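Local coordinates for protein sulfoquinovosidase (Escherichia coli, PDB 5AED) that hydrolyses the alpha-glycosidic bond of sulfoquinovosyl diacylglycerides and of sulfoquinovosyl glycerol, releasing sulfoquinovose for breakdown by sulfoglycolysis, at residues F20-Q25 with G101-E106; M50-F55 with G407-T412. All coordinates share one frame; numbering follows the deposited sequence.

Contact 1: residues F20-Q25 with G101-E106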
ATOM      1  N   PHE A  20     -10.615  -0.775 -36.739  1.00 45.33           N
ATOM      2  CA  PHE A  20      -9.231  -0.296 -36.586  1.00 41.68           C
ATOM      3  C   PHE A  20      -8.343  -1.105 -35.633  1.00 46.20           C
ATOM      4  O   PHE A  20      -8.815  -1.986 -34.898  1.00 47.21           O
ATOM      5  CB  PHE A  20      -9.193   1.191 -36.183  1.00 41.89           C
ATOM      6  CG  PHE A  20      -9.705   1.493 -34.755  1.00 45.79           C
ATOM      7  CD1 PHE A  20      -8.825   1.501 -33.668  1.00 45.33           C
ATOM      8  CD2 PHE A  20     -11.043   1.823 -34.515  1.00 44.38           C
ATOM      9  CE1 PHE A  20      -9.283   1.782 -32.385  1.00 44.96           C
ATOM     10  CE2 PHE A  20     -11.503   2.111 -33.230  1.00 44.72           C
ATOM     11  CZ  PHE A  20     -10.628   2.080 -32.168  1.00 44.43           C
ATOM     12  N   THR A  21      -7.045  -0.781 -35.680  1.00 45.92           N
ATOM     13  CA  THR A  21      -6.038  -1.256 -34.743  1.00 43.99           C
ATOM     14  C   THR A  21      -5.140  -0.108 -34.309  1.00 46.98           C
ATOM     15  O   THR A  21      -4.941   0.885 -35.048  1.00 47.49           O
ATOM     16  CB  THR A  21      -5.133  -2.385 -35.305  1.00 43.10           C
ATOM     17  OG1 THR A  21      -4.296  -1.888 -36.352  1.00 35.91           O
ATOM     18  CG2 THR A  21      -5.967  -3.550 -35.794  1.00 41.60           C
ATOM     19  N   LEU A  22      -4.603  -0.245 -33.102  1.00 43.66           N
ATOM     20  CA  LEU A  22      -3.591   0.679 -32.579  1.00 41.00           C
ATOM     21  C   LEU A  22      -2.429  -0.130 -32.006  1.00 41.44           C
ATOM     22  O   LEU A  22      -2.612  -0.936 -31.093  1.00 41.62           O
ATOM     23  CB  LEU A  22      -4.207   1.580 -31.494  1.00 39.37           C
ATOM     24  CG  LEU A  22      -3.278   2.558 -30.793  1.00 39.05           C
ATOM     25  CD1 LEU A  22      -2.701   3.533 -31.815  1.00 42.98           C
ATOM     26  CD2 LEU A  22      -4.023   3.295 -29.711  1.00 39.94           C
ATOM     27  N   HIS A  23      -1.229   0.097 -32.520  1.00 39.67           N
ATOM     28  CA  HIS A  23      -0.022  -0.470 -31.945  1.00 37.02           C
ATOM     29  C   HIS A  23       0.660   0.699 -31.334  1.00 38.68           C
ATOM     30  O   HIS A  23       0.504   1.814 -31.823  1.00 41.91           O
ATOM     31  CB  HIS A  23       0.880  -1.127 -32.999  1.00 39.09           C
ATOM     32  CG  HIS A  23       0.342  -2.422 -33.532  1.00 35.68           C
ATOM     33  ND1 HIS A  23      -0.601  -2.479 -34.538  1.00 35.69           N
ATOM     34  CD2 HIS A  23       0.590  -3.703 -33.172  1.00 36.06           C
ATOM     35  CE1 HIS A  23      -0.905  -3.743 -34.779  1.00 34.88           C
ATOM     36  NE2 HIS A  23      -0.186  -4.506 -33.975  1.00 37.42           N
ATOM     37  N   PHE A  24       1.402   0.456 -30.268  1.00 38.69           N
ATOM     38  CA  PHE A  24       2.214   1.494 -29.637  1.00 38.97           C
ATOM     39  C   PHE A  24       3.511   0.796 -29.322  1.00 39.99           C
ATOM     40  O   PHE A  24       3.556  -0.176 -28.539  1.00 47.20           O
ATOM     41  CB  PHE A  24       1.509   2.069 -28.394  1.00 38.18           C
ATOM     42  CG  PHE A  24       2.363   2.991 -27.553  1.00 39.74           C
ATOM     43  CD1 PHE A  24       2.872   4.175 -28.079  1.00 43.46           C
ATOM     44  CD2 PHE A  24       2.623   2.705 -26.216  1.00 42.65           C
ATOM     45  CE1 PHE A  24       3.623   5.046 -27.297  1.00 39.11           C
ATOM     46  CE2 PHE A  24       3.370   3.572 -25.428  1.00 43.25           C
ATOM     47  CZ  PHE A  24       3.882   4.743 -25.967  1.00 41.16           C
ATOM     48  N   GLN A  25       4.566   1.249 -30.001  1.00 42.62           N
ATOM     49  CA  GLN A  25       5.900   0.636 -29.949  1.00 41.33           C
ATOM     50  C   GLN A  25       5.892  -0.853 -30.163  1.00 40.06           C
ATOM     51  O   GLN A  25       6.621  -1.602 -29.498  1.00 41.12           O
ATOM     52  CB  GLN A  25       6.590   0.989 -28.633  1.00 49.81           C
ATOM     53  CG  GLN A  25       6.501   2.462 -28.318  1.00 55.39           C
ATOM     54  CD  GLN A  25       7.863   3.020 -28.062  1.00 70.21           C
ATOM     55  OE1 GLN A  25       8.542   3.482 -28.991  1.00 71.68           O
ATOM     56  NE2 GLN A  25       8.312   2.915 -26.818  1.00 74.95           N
ATOM     57  N   GLY A 101       6.153  11.564 -24.810  1.00 52.59           N
ATOM     58  CA  GLY A 101       6.058  10.431 -25.716  1.00 53.75           C
ATOM     59  C   GLY A 101       5.249   9.259 -25.198  1.00 54.84           C
ATOM     60  O   GLY A 101       5.395   8.136 -25.692  1.00 57.48           O
ATOM     61  N   ARG A 102       4.380   9.505 -24.215  1.00 53.00           N
ATOM     62  CA  ARG A 102       3.472   8.437 -23.710  1.00 45.46           C
ATOM     63  C   ARG A 102       2.217   8.411 -24.559  1.00 40.55           C
ATOM     64  O   ARG A 102       1.654   9.464 -24.842  1.00 41.30           O
ATOM     65  CB  ARG A 102       3.041   8.726 -22.268  1.00 45.95           C
ATOM     66  CG  ARG A 102       4.156   9.113 -21.289  1.00 48.95           C
ATOM     67  CD  ARG A 102       3.645   9.079 -19.851  1.00 49.81           C
ATOM     68  NE  ARG A 102       4.698   9.481 -18.933  1.00 50.16           N
ATOM     69  CZ  ARG A 102       4.946  10.733 -18.537  1.00 54.46           C
ATOM     70  NH1 ARG A 102       4.207  11.768 -18.940  1.00 53.69           N
ATOM     71  NH2 ARG A 102       5.961  10.958 -17.718  1.00 55.53           N
ATOM     72  N   LEU A 103       1.729   7.230 -24.908  1.00 38.61           N
ATOM     73  CA  LEU A 103       0.394   7.105 -25.529  1.00 36.09           C
ATOM     74  C   LEU A 103      -0.693   7.610 -24.575  1.00 36.36           C
ATOM     75  O   LEU A 103      -0.807   7.116 -23.461  1.00 35.49           O
ATOM     76  CB  LEU A 103       0.128   5.626 -25.898  1.00 38.27           C
ATOM     77  CG  LEU A 103      -1.292   5.320 -26.394  1.00 36.38           C
ATOM     78  CD1 LEU A 103      -1.581   6.034 -27.703  1.00 38.57           C
ATOM     79  CD2 LEU A 103      -1.512   3.838 -26.492  1.00 36.09           C
ATOM     80  N   LEU A 104      -1.481   8.578 -25.016  1.00 33.90           N
ATOM     81  CA  LEU A 104      -2.537   9.219 -24.250  1.00 38.10           C
ATOM     82  C   LEU A 104      -3.872   8.946 -24.933  1.00 39.36           C
ATOM     83  O   LEU A 104      -4.029   9.296 -26.096  1.00 37.34           O
ATOM     84  CB  LEU A 104      -2.328  10.743 -24.209  1.00 35.99           C
ATOM     85  CG  LEU A 104      -3.384  11.574 -23.477  1.00 37.65           C
ATOM     86  CD1 LEU A 104      -3.494  11.141 -22.009  1.00 40.44           C
ATOM     87  CD2 LEU A 104      -3.148  13.091 -23.609  1.00 34.71           C
ATOM     88  N   LEU A 105      -4.828   8.381 -24.183  1.00 35.13           N
ATOM     89  CA  LEU A 105      -6.189   8.026 -24.651  1.00 38.10           C
ATOM     90  C   LEU A 105      -7.142   8.856 -23.845  1.00 39.21           C
ATOM     91  O   LEU A 105      -7.117   8.768 -22.608  1.00 38.64           O
ATOM     92  CB  LEU A 105      -6.493   6.535 -24.387  1.00 38.42           C
ATOM     93  CG  LEU A 105      -6.264   5.524 -25.481  1.00 44.56           C
ATOM     94  CD1 LEU A 105      -5.066   5.852 -26.343  1.00 45.85           C
ATOM     95  CD2 LEU A 105      -6.229   4.092 -24.944  1.00 44.21           C
ATOM     96  N   GLU A 106      -7.958   9.680 -24.508  1.00 37.03           N
ATOM     97  CA  GLU A 106      -8.962  10.490 -23.853  1.00 35.64           C
ATOM     98  C   GLU A 106     -10.319  10.140 -24.389  1.00 36.39           C
ATOM     99  O   GLU A 106     -10.618  10.384 -25.569  1.00 29.20           O
ATOM    100  CB  GLU A 106      -8.715  11.963 -24.096  1.00 40.94           C
ATOM    101  CG  GLU A 106      -7.552  12.483 -23.285  1.00 43.53           C
ATOM    102  CD  GLU A 106      -7.048  13.832 -23.771  1.00 49.62           C
ATOM    103  OE1 GLU A 106      -6.586  13.897 -24.941  1.00 48.84           O
ATOM    104  OE2 GLU A 106      -7.089  14.801 -22.976  1.00 52.97           O
TER
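Phe24 lays one face of its ring over the CB of Leu103, a CH-pi contact in which that carbon stands 3.6 Å from the ring centroid and only 2° off the ring normal. The opposite face is covered from within its own segment by CG of Gln25, so the phenyl ring is sandwiched between two aliphatic carbons. With CG anti to the backbone N (chi1 171°), the phenyl group of Phe24 runs past Leu103 in the opposite sense to the leucine side chain, and its far end reaches the 101-103 backbone: CZ lies 3.5 Å from Leu103 N, while the carbonyl O of Gly101 sits in the ring plane, 3.7 Å from CZ. Leu22 meets Leu103 differently, tip to tip, the CD2 methyls of the two residues 4.1 Å apart; Leu105 CD1 approaches that same Leu22 methyl at 4.4 Å. Ile95 of strand 90-97 touches both Leu22 and Leu103. Were an alanine here instead of Phe24, Leu103 CB would probably lose its aromatic cover and a gap would open beside the Gly101 carbonyl. The axes of strands 20-24 and 103-106 approach to 9.9 Å, their N-to-C directions 145° apart. With no hydrogen bond between the segments, the three-stranded N-terminal sheet meets strand 103-109 of the mutarotase-like domain largely through apolar side chains, so cohesion probably rests on the fit of aromatic and aliphatic surfaces.

Contact 2: residues M50-F55 with G407-T412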
ATOM      1  N   MET A  50     -22.092   1.271   3.449  1.00 39.27           N
ATOM      2  CA  MET A  50     -20.725   1.552   3.925  1.00 39.91           C
ATOM      3  C   MET A  50     -20.158   0.546   4.947  1.00 39.10           C
ATOM      4  O   MET A  50     -18.946   0.226   4.894  1.00 35.99           O
ATOM      5  CB  MET A  50     -20.609   2.986   4.421  1.00 40.60           C
ATOM      6  CG  MET A  50     -20.900   3.978   3.288  1.00 46.88           C
ATOM      7  SD  MET A  50     -20.644   5.692   3.801  1.00 50.51           S
ATOM      8  CE  MET A  50     -22.199   5.980   4.662  1.00 49.26           C
ATOM      9  N   PHE A  51     -21.017   0.049   5.851  1.00 37.51           N
ATOM     10  CA  PHE A  51     -20.603  -0.882   6.914  1.00 38.23           C
ATOM     11  C   PHE A  51     -19.315  -0.401   7.642  1.00 37.47           C
ATOM     12  O   PHE A  51     -18.364  -1.177   7.835  1.00 32.67           O
ATOM     13  CB  PHE A  51     -20.405  -2.306   6.342  1.00 37.58           C
ATOM     14  CG  PHE A  51     -21.694  -2.996   5.928  1.00 43.32           C
ATOM     15  CD1 PHE A  51     -22.681  -3.315   6.878  1.00 41.33           C
ATOM     16  CD2 PHE A  51     -21.909  -3.390   4.596  1.00 43.25           C
ATOM     17  CE1 PHE A  51     -23.864  -3.987   6.502  1.00 43.77           C
ATOM     18  CE2 PHE A  51     -23.087  -4.071   4.217  1.00 46.99           C
ATOM     19  CZ  PHE A  51     -24.063  -4.373   5.179  1.00 44.84           C
ATOM     20  N   ARG A  52     -19.292   0.888   7.983  1.00 37.84           N
ATOM     21  CA  ARG A  52     -18.172   1.534   8.698  1.00 43.25           C
ATOM     22  C   ARG A  52     -16.829   1.299   7.988  1.00 43.71           C
ATOM     23  O   ARG A  52     -15.828   0.926   8.609  1.00 38.13           O
ATOM     24  CB  ARG A  52     -18.125   1.017  10.131  1.00 47.74           C
ATOM     25  CG  ARG A  52     -17.222   1.814  11.061  1.00 55.10           C
ATOM     26  CD  ARG A  52     -17.392   1.309  12.487  1.00 64.14           C
ATOM     27  NE  ARG A  52     -18.748   1.540  12.997  1.00 63.97           N
ATOM     28  CZ  ARG A  52     -19.240   1.011  14.116  1.00 68.16           C
ATOM     29  NH1 ARG A  52     -18.486   0.207  14.877  1.00 71.18           N
ATOM     30  NH2 ARG A  52     -20.490   1.299  14.480  1.00 63.85           N
ATOM     31  N   GLY A  53     -16.850   1.471   6.665  1.00 39.04           N
ATOM     32  CA  GLY A  53     -15.676   1.262   5.833  1.00 37.99           C
ATOM     33  C   GLY A  53     -15.545  -0.099   5.155  1.00 34.59           C
ATOM     34  O   GLY A  53     -14.743  -0.223   4.245  1.00 30.20           O
ATOM     35  N   ASN A  54     -16.296  -1.110   5.615  1.00 32.76           N
ATOM     36  CA  ASN A  54     -16.301  -2.438   5.001  1.00 34.07           C
ATOM     37  C   ASN A  54     -17.278  -2.487   3.828  1.00 33.14           C
ATOM     38  O   ASN A  54     -18.203  -3.357   3.765  1.00 35.49           O
ATOM     39  CB  ASN A  54     -16.648  -3.506   6.033  1.00 33.76           C
ATOM     40  CG  ASN A  54     -15.687  -3.501   7.212  1.00 36.08           C
ATOM     41  OD1 ASN A  54     -14.516  -3.820   7.077  1.00 31.85           O
ATOM     42  ND2 ASN A  54     -16.206  -3.177   8.384  1.00 37.82           N
ATOM     43  N   PHE A  55     -16.999  -1.621   2.848  1.00 32.57           N
ATOM     44  CA  PHE A  55     -18.003  -1.236   1.849  1.00 34.32           C
ATOM     45  C   PHE A  55     -18.531  -2.434   1.072  1.00 33.22           C
ATOM     46  O   PHE A  55     -17.754  -3.296   0.626  1.00 33.90           O
ATOM     47  CB  PHE A  55     -17.400  -0.293   0.816  1.00 37.09           C
ATOM     48  CG  PHE A  55     -17.242   1.133   1.264  1.00 38.54           C
ATOM     49  CD1 PHE A  55     -16.055   1.575   1.811  1.00 39.03           C
ATOM     50  CD2 PHE A  55     -18.224   2.074   0.982  1.00 39.65           C
ATOM     51  CE1 PHE A  55     -15.880   2.913   2.139  1.00 42.07           C
ATOM     52  CE2 PHE A  55     -18.046   3.413   1.291  1.00 39.17           C
ATOM     53  CZ  PHE A  55     -16.878   3.839   1.859  1.00 38.98           C
ATOM     54  N   GLY A 407      -7.590   7.262   5.797  1.00 29.82           N
ATOM     55  CA  GLY A 407      -7.554   7.690   4.399  1.00 29.39           C
ATOM     56  C   GLY A 407      -8.559   6.908   3.551  1.00 32.12           C
ATOM     57  O   GLY A 407      -9.012   7.423   2.539  1.00 30.21           O
ATOM     58  N   GLU A 408      -8.922   5.686   3.970  1.00 27.95           N
ATOM     59  CA  GLU A 408      -9.692   4.752   3.135  1.00 29.66           C
ATOM     60  C   GLU A 408     -11.205   4.788   3.379  1.00 31.26           C
ATOM     61  O   GLU A 408     -11.974   4.035   2.727  1.00 29.40           O
ATOM     62  CB  GLU A 408      -9.182   3.300   3.365  1.00 28.63           C
ATOM     63  CG  GLU A 408      -9.686   2.609   4.621  1.00 29.00           C
ATOM     64  CD  GLU A 408      -8.929   3.002   5.884  1.00 33.39           C
ATOM     65  OE1 GLU A 408      -7.976   3.783   5.782  1.00 30.40           O
ATOM     66  OE2 GLU A 408      -9.297   2.525   6.989  1.00 38.20           O
ATOM     67  N   TYR A 409     -11.639   5.623   4.333  1.00 31.66           N
ATOM     68  CA  TYR A 409     -13.038   5.710   4.683  1.00 33.20           C
ATOM     69  C   TYR A 409     -13.502   7.168   4.761  1.00 30.98           C
ATOM     70  O   TYR A 409     -13.958   7.650   5.809  1.00 36.23           O
ATOM     71  CB  TYR A 409     -13.362   4.878   5.971  1.00 34.42           C
ATOM     72  CG  TYR A 409     -14.823   4.917   6.409  1.00 38.33           C
ATOM     73  CD1 TYR A 409     -15.877   4.898   5.459  1.00 38.67           C
ATOM     74  CD2 TYR A 409     -15.166   4.963   7.786  1.00 41.14           C
ATOM     75  CE1 TYR A 409     -17.202   4.929   5.848  1.00 41.47           C
ATOM     76  CE2 TYR A 409     -16.496   4.983   8.184  1.00 41.64           C
ATOM     77  CZ  TYR A 409     -17.506   4.974   7.207  1.00 42.44           C
ATOM     78  OH  TYR A 409     -18.814   4.987   7.570  1.00 41.55           O
ATOM     79  N   LEU A 410     -13.387   7.864   3.633  1.00 28.21           N
ATOM     80  CA  LEU A 410     -14.238   9.017   3.346  1.00 27.86           C
ATOM     81  C   LEU A 410     -15.661   8.488   2.987  1.00 35.66           C
ATOM     82  O   LEU A 410     -15.859   7.823   1.919  1.00 30.16           O
ATOM     83  CB  LEU A 410     -13.743   9.860   2.172  1.00 28.31           C
ATOM     84  CG  LEU A 410     -14.634  11.083   1.844  1.00 31.36           C
ATOM     85  CD1 LEU A 410     -14.423  12.196   2.893  1.00 32.65           C
ATOM     86  CD2 LEU A 410     -14.365  11.640   0.451  1.00 30.77           C
ATOM     87  N   PRO A 411     -16.668   8.821   3.831  1.00 38.09           N
ATOM     88  CA  PRO A 411     -18.022   8.413   3.517  1.00 35.88           C
ATOM     89  C   PRO A 411     -18.517   8.987   2.200  1.00 34.02           C
ATOM     90  O   PRO A 411     -18.264  10.163   1.870  1.00 31.30           O
ATOM     91  CB  PRO A 411     -18.833   8.969   4.700  1.00 36.80           C
ATOM     92  CG  PRO A 411     -17.859   9.091   5.805  1.00 37.01           C
ATOM     93  CD  PRO A 411     -16.613   9.545   5.117  1.00 37.55           C
ATOM     94  N   THR A 412     -19.245   8.151   1.469  1.00 33.07           N
ATOM     95  CA  THR A 412     -19.721   8.482   0.144  1.00 36.69           C
ATOM     96  C   THR A 412     -20.968   9.389   0.100  1.00 44.09           C
ATOM     97  O   THR A 412     -21.385   9.747  -0.970  1.00 40.99           O
ATOM     98  CB  THR A 412     -19.977   7.191  -0.660  1.00 37.70           C
ATOM     99  OG1 THR A 412     -20.576   6.179   0.188  1.00 36.85           O
ATOM    100  CG2 THR A 412     -18.620   6.694  -1.186  1.00 36.10           C
TER
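At the interface between the N-terminal beta domain and the catalytic TIM barrel of this family 31 glycosidase, the turn 50-55 packs on the loop that follows barrel strand 401-404. One face of the Tyr409 ring lies against the Arg52-Gly53 peptide, with Gly53 CA 3.8 Å from the ring centroid in a CH-pi contact and Gly53 N 3.5 Å above the plane; a side chain on Gly53 would crowd Tyr409 CG. Met50 comes to the edge of the same ring, its SD 4.1 Å from Tyr409 CE1, a Met-aromatic contact. The bend at chi3 (-81°) turns the methyl aside, and the sulfur also accepts a weak hydrogen bond from Thr412 N at 3.7 Å. Phe55 approaches Tyr409 obliquely: Phe55 CE1 lies 3.9 Å from Tyr409 CD1, with the planes at 79°, while Thr412 OG1 lies in the plane of the Phe55 ring at its edge. Glu408, probably an active-site residue, forms a salt bridge through OE2 with Arg455, its side chain about 5 Å from that of the nucleophile Asp405. This is a loop at the C-terminal end of a TIM-barrel strand, where these enzymes hold their catalytic residues, with a turn of the N-terminal beta domain packed against it.

From the N terminus the chain passes through segment 20-25, then 50-55, then 101-106, and only much later 407-412, so the two contacts cross: contact 2 opens before contact 1 has closed. Contact 1 closes a loop of 75 residues, rich in strand and devoid of helix, and ties the first three-stranded sheet to strand 103-109 within the N-terminal beta region. Contact 2 spans 351 residues, from the loop between strands 39-49 and 56-74 to the loop after barrel strand 401-404, and so joins that beta region to the catalytic barrel. Their centres are 36 Å apart and they do not touch: one works within the beta region, the other between domains.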